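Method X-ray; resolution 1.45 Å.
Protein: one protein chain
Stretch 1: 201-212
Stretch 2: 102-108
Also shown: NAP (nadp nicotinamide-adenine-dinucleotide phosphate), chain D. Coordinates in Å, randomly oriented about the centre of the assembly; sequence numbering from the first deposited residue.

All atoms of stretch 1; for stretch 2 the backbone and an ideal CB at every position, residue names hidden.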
# COMPACT_ATOMS: atom_id res chain seq x y z
N VAL A 201 27.90 -1.94 -9.64
CA VAL A 201 27.04 -1.67 -10.80
C VAL A 201 25.93 -0.70 -10.35
O VAL A 201 25.64 0.25 -11.09
CB VAL A 201 26.49 -2.99 -11.35
CG1 VAL A 201 25.42 -2.78 -12.35
CG2 VAL A 201 27.60 -3.87 -11.93
N MET A 202 25.33 -0.96 -9.19
CA MET A 202 24.20 -0.14 -8.70
C MET A 202 24.72 1.30 -8.52
O MET A 202 24.04 2.23 -8.96
CB MET A 202 23.64 -0.67 -7.38
CG MET A 202 22.77 0.36 -6.70
SD MET A 202 21.96 -0.29 -5.28
CE MET A 202 23.35 -0.52 -4.22
N ILE A 203 25.89 1.44 -7.90
CA ILE A 203 26.51 2.77 -7.66
C ILE A 203 26.76 3.44 -9.02
O ILE A 203 26.54 4.66 -9.15
CB ILE A 203 27.79 2.66 -6.82
CG1 ILE A 203 27.44 2.31 -5.38
CG2 ILE A 203 28.59 3.96 -6.90
CD1 ILE A 203 28.58 2.02 -4.48
N ASP A 204 27.29 2.68 -10.00
CA ASP A 204 27.56 3.24 -11.35
C ASP A 204 26.26 3.79 -11.95
O ASP A 204 26.24 4.88 -12.51
CB ASP A 204 28.26 2.20 -12.24
CG ASP A 204 28.79 2.82 -13.53
OD1 ASP A 204 29.77 3.64 -13.39
OD2 ASP A 204 28.20 2.58 -14.62
N MET A 205 25.20 2.99 -11.95
CA MET A 205 23.87 3.39 -12.45
C MET A 205 23.36 4.69 -11.77
O MET A 205 22.89 5.57 -12.49
CB MET A 205 22.88 2.24 -12.24
CG MET A 205 23.14 1.13 -13.19
SD MET A 205 22.06 -0.29 -12.79
CE MET A 205 20.74 0.08 -13.94
N ALA A 206 23.50 4.82 -10.45
CA ALA A 206 23.06 5.99 -9.64
C ALA A 206 23.98 7.17 -10.02
O ALA A 206 23.46 8.25 -10.36
CB ALA A 206 23.13 5.69 -8.17
N ARG A 207 25.28 6.92 -10.13
CA ARG A 207 26.22 8.00 -10.60
C ARG A 207 25.75 8.52 -11.96
O ARG A 207 25.79 9.79 -12.22
CB ARG A 207 27.64 7.46 -10.62
CG ARG A 207 28.65 8.51 -11.07
CD ARG A 207 30.03 7.98 -10.89
NE ARG A 207 30.45 8.13 -9.51
CZ ARG A 207 30.71 7.15 -8.67
NH1 ARG A 207 30.60 5.89 -9.05
NH2 ARG A 207 31.13 7.44 -7.46
N ASN A 208 25.32 7.63 -12.85
CA ASN A 208 24.94 7.97 -14.24
C ASN A 208 23.54 8.58 -14.33
O ASN A 208 23.14 8.89 -15.43
CB ASN A 208 25.05 6.77 -15.18
CG ASN A 208 26.48 6.35 -15.44
OD1 ASN A 208 27.42 7.11 -15.15
ND2 ASN A 208 26.67 5.11 -15.89
N LYS A 209 22.77 8.57 -13.24
CA LYS A 209 21.36 9.02 -13.16
C LYS A 209 20.51 8.12 -14.06
O LYS A 209 19.50 8.57 -14.56
CB LYS A 209 21.24 10.53 -13.45
CG LYS A 209 21.91 11.37 -12.39
CD LYS A 209 22.07 12.86 -12.74
CE LYS A 209 20.77 13.58 -12.95
NZ LYS A 209 20.98 15.04 -12.81
N THR A 210 20.91 6.84 -14.23
CA THR A 210 20.07 5.86 -14.95
C THR A 210 18.76 5.75 -14.15
O THR A 210 18.87 5.55 -12.92
CB THR A 210 20.77 4.51 -15.10
OG1 THR A 210 22.05 4.71 -15.70
CG2 THR A 210 19.93 3.51 -15.86
N THR A 211 17.62 5.68 -14.81
CA THR A 211 16.31 5.58 -14.11
C THR A 211 15.54 4.40 -14.70
O THR A 211 15.99 3.83 -15.69
CB THR A 211 15.47 6.87 -14.13
OG1 THR A 211 15.13 7.21 -15.47
CG2 THR A 211 16.20 7.97 -13.40
N GLY A 212 14.42 4.06 -14.07
CA GLY A 212 13.56 2.99 -14.56
C GLY A 212 13.65 1.76 -13.68
O GLY A 212 14.42 1.75 -12.73
N UNK A 102 15.95 15.36 -7.78
CA UNK A 102 17.15 14.65 -7.26
C UNK A 102 16.96 13.16 -7.57
O UNK A 102 15.91 12.60 -7.23
CB UNK A 102 17.34 14.88 -5.76
N UNK A 103 17.93 12.57 -8.25
CA UNK A 103 17.85 11.14 -8.64
C UNK A 103 17.72 10.28 -7.37
O UNK A 103 18.50 10.46 -6.43
CB UNK A 103 19.08 10.72 -9.45
N UNK A 104 16.78 9.32 -7.39
CA UNK A 104 16.56 8.36 -6.29
C UNK A 104 16.86 6.96 -6.82
O UNK A 104 16.30 6.60 -7.85
CB UNK A 104 15.13 8.44 -5.75
N UNK A 105 17.67 6.22 -6.08
CA UNK A 105 17.80 4.76 -6.22
C UNK A 105 16.96 4.12 -5.12
O UNK A 105 17.28 4.30 -3.96
CB UNK A 105 19.26 4.31 -6.13
N UNK A 106 15.99 3.32 -5.53
CA UNK A 106 15.16 2.48 -4.65
C UNK A 106 15.61 1.02 -4.81
O UNK A 106 15.45 0.46 -5.86
CB UNK A 106 13.67 2.63 -4.98
N UNK A 107 16.14 0.44 -3.74
CA UNK A 107 16.48 -1.02 -3.76
C UNK A 107 15.23 -1.81 -3.42
O UNK A 107 14.78 -1.74 -2.25
CB UNK A 107 17.60 -1.36 -2.78
N UNK A 108 14.58 -2.37 -4.45
CA UNK A 108 13.36 -3.17 -4.30
C UNK A 108 13.67 -4.65 -4.32
O UNK A 108 14.70 -5.10 -3.82
CB UNK A 108 12.36 -2.84 -5.41
PA NAP D . 18.13 -4.34 7.10
O1A NAP D . 19.51 -4.71 7.59
O2A NAP D . 16.95 -4.64 7.98
O5B NAP D . 18.26 -2.79 6.80
C5B NAP D . 17.09 -1.98 6.63
C4B NAP D . 17.25 -0.55 7.13
O4B NAP D . 16.12 0.24 6.79
C3B NAP D . 17.39 -0.58 8.65
O3B NAP D . 18.56 0.24 8.89
C2B NAP D . 16.10 0.10 9.11
O2B NAP D . 16.39 0.94 10.18
C1B NAP D . 15.70 0.98 7.92
N9A NAP D . 14.31 1.39 7.80
C8A NAP D . 13.25 0.60 7.71
N7A NAP D . 12.14 1.32 7.56
C5A NAP D . 12.51 2.61 7.56
C6A NAP D . 11.80 3.83 7.48
N6A NAP D . 10.50 3.81 7.36
N1A NAP D . 12.56 4.99 7.56
C2A NAP D . 13.89 4.93 7.66
N3A NAP D . 14.64 3.82 7.76
C4A NAP D . 13.95 2.65 7.70
O3 NAP D . 17.72 -4.94 5.67
PN NAP D . 18.65 -5.04 4.34
O1N NAP D . 18.60 -6.54 4.09
O2N NAP D . 19.86 -4.21 4.33
O5D NAP D . 17.62 -4.50 3.27
C5D NAP D . 17.46 -3.19 2.72
C4D NAP D . 16.04 -3.12 2.09
O4D NAP D . 16.20 -2.84 0.73
C3D NAP D . 15.40 -4.48 2.17
O3D NAP D . 13.96 -4.46 1.81
C2D NAP D . 16.41 -5.12 1.19
O2D NAP D . 16.10 -6.39 0.59
C1D NAP D . 16.53 -4.08 0.11
P2B NAP D . 15.67 0.76 11.58
O1X NAP D . 16.28 -0.37 12.30
O2X NAP D . 16.13 2.10 12.19
O3X NAP D . 14.14 0.62 11.48

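Position 102 comes before the part of the stretch that meets the helix. Its CA-to-CB bond points away from stretch 1, and the ideal CB has nothing of it within 5.5 Å, so this contact sets no preference. The residue is Ile102, which takes no part.

Position 103 is the demanding one. Its CA-to-CB bond points toward stretch 1, near the Schellman turn that follows the helix, and the ideal CB is 4.1 Å from Lys209 CG. Beyond it the chain folds round a cavity lined by Ala206, Lys209, Thr210 and Thr211, with the carbonyl O of Thr210 available at the far end. A long aliphatic chain could fill part of this space, but a side chain with a donor several bonds from CB suits it better: glutamine, lysine, histidine. The residue is His103. With chi1 at 179° (t), its ring reaches the turn, and NE2 donates to Thr210 O at 2.8 Å with an N-H...acceptor angle of 165°. This acceptor lies at the ring edge, near its plane, as a good hydrogen bond requires, while Ala206 O lies over one face. Packing completes the fit: His103 CD2 is 3.4 Å from Lys209 CA and 3.6 Å from Thr211 CG2, and His103 CE1 is 3.9 Å from Ala206 CA. The lysine contributes its backbone and the base of its side chain, whose end leads away.

Position 104 alternates to the other side of the strand: its CA-to-CB bond points away and finds nothing of stretch 1, which leaves the choice of side chain open. The residue is Leu104.

Position 105 points back toward the helix, its ideal CB 4.6 Å from Ala206 CB and 5.3 Å from Met202 CG. The surface there is apolar and close, which favours a compact, perhaps beta-branched side chain: valine, threonine, alanine or serine. The residue is Thr105, at chi1 -53° (m). Its OG1 packs 3.3 Å from Ala206 CB, and its CG2 lies 4.2 Å from Met202 CG. Ala206 CA lies 6.4 Å from Thr105 CA here, and the Ala206 side chain is a single methyl.

Position 106 again points away, leaving its choice to other surroundings; the residue is Tyr106, whose OH is hydrogen-bonded elsewhere in the structure.

Position 107 points sideways, its ideal CB 5.1 Å from Met202 SD. A branched or flexible apolar chain could bend back to the thioether. The residue is Leu107; its end comes nearer, placing CD1 4.2 Å from Met202 SD, while its backbone O is 3.5 Å from NAP O4D.

Position 108 is beyond reach of stretch 1, which imposes no preference. The residue is Gly108.

Stretch 2, residues 102-108: IHLTYLG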
# COMPACT_ATOMS: atom_id res chain seq x y z
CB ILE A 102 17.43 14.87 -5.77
CG1 ILE A 102 17.59 16.36 -5.41
CG2 ILE A 102 18.66 14.08 -5.40
CD1 ILE A 102 17.59 16.61 -3.95
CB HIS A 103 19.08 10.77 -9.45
CG HIS A 103 19.11 9.34 -9.86
ND1 HIS A 103 19.51 8.35 -9.00
CD2 HIS A 103 18.74 8.76 -11.01
CE1 HIS A 103 19.37 7.18 -9.62
NE2 HIS A 103 18.92 7.41 -10.86
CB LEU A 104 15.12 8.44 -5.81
CG LEU A 104 14.68 7.39 -4.78
CD1 LEU A 104 15.48 7.54 -3.50
CD2 LEU A 104 13.21 7.57 -4.51
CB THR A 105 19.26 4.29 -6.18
OG1 THR A 105 20.02 5.03 -7.15
CG2 THR A 105 19.35 2.81 -6.46
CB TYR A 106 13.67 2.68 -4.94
CG TYR A 106 12.81 1.59 -4.37
CD1 TYR A 106 12.67 1.45 -2.99
CD2 TYR A 106 12.12 0.75 -5.20
CE1 TYR A 106 11.90 0.43 -2.46
CE2 TYR A 106 11.35 -0.29 -4.69
CZ TYR A 106 11.21 -0.40 -3.32
OH TYR A 106 10.49 -1.42 -2.75
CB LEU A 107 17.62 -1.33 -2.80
CG LEU A 107 18.27 -2.70 -3.05
CD1 LEU A 107 18.73 -2.87 -4.49
CD2 LEU A 107 19.46 -2.89 -2.12
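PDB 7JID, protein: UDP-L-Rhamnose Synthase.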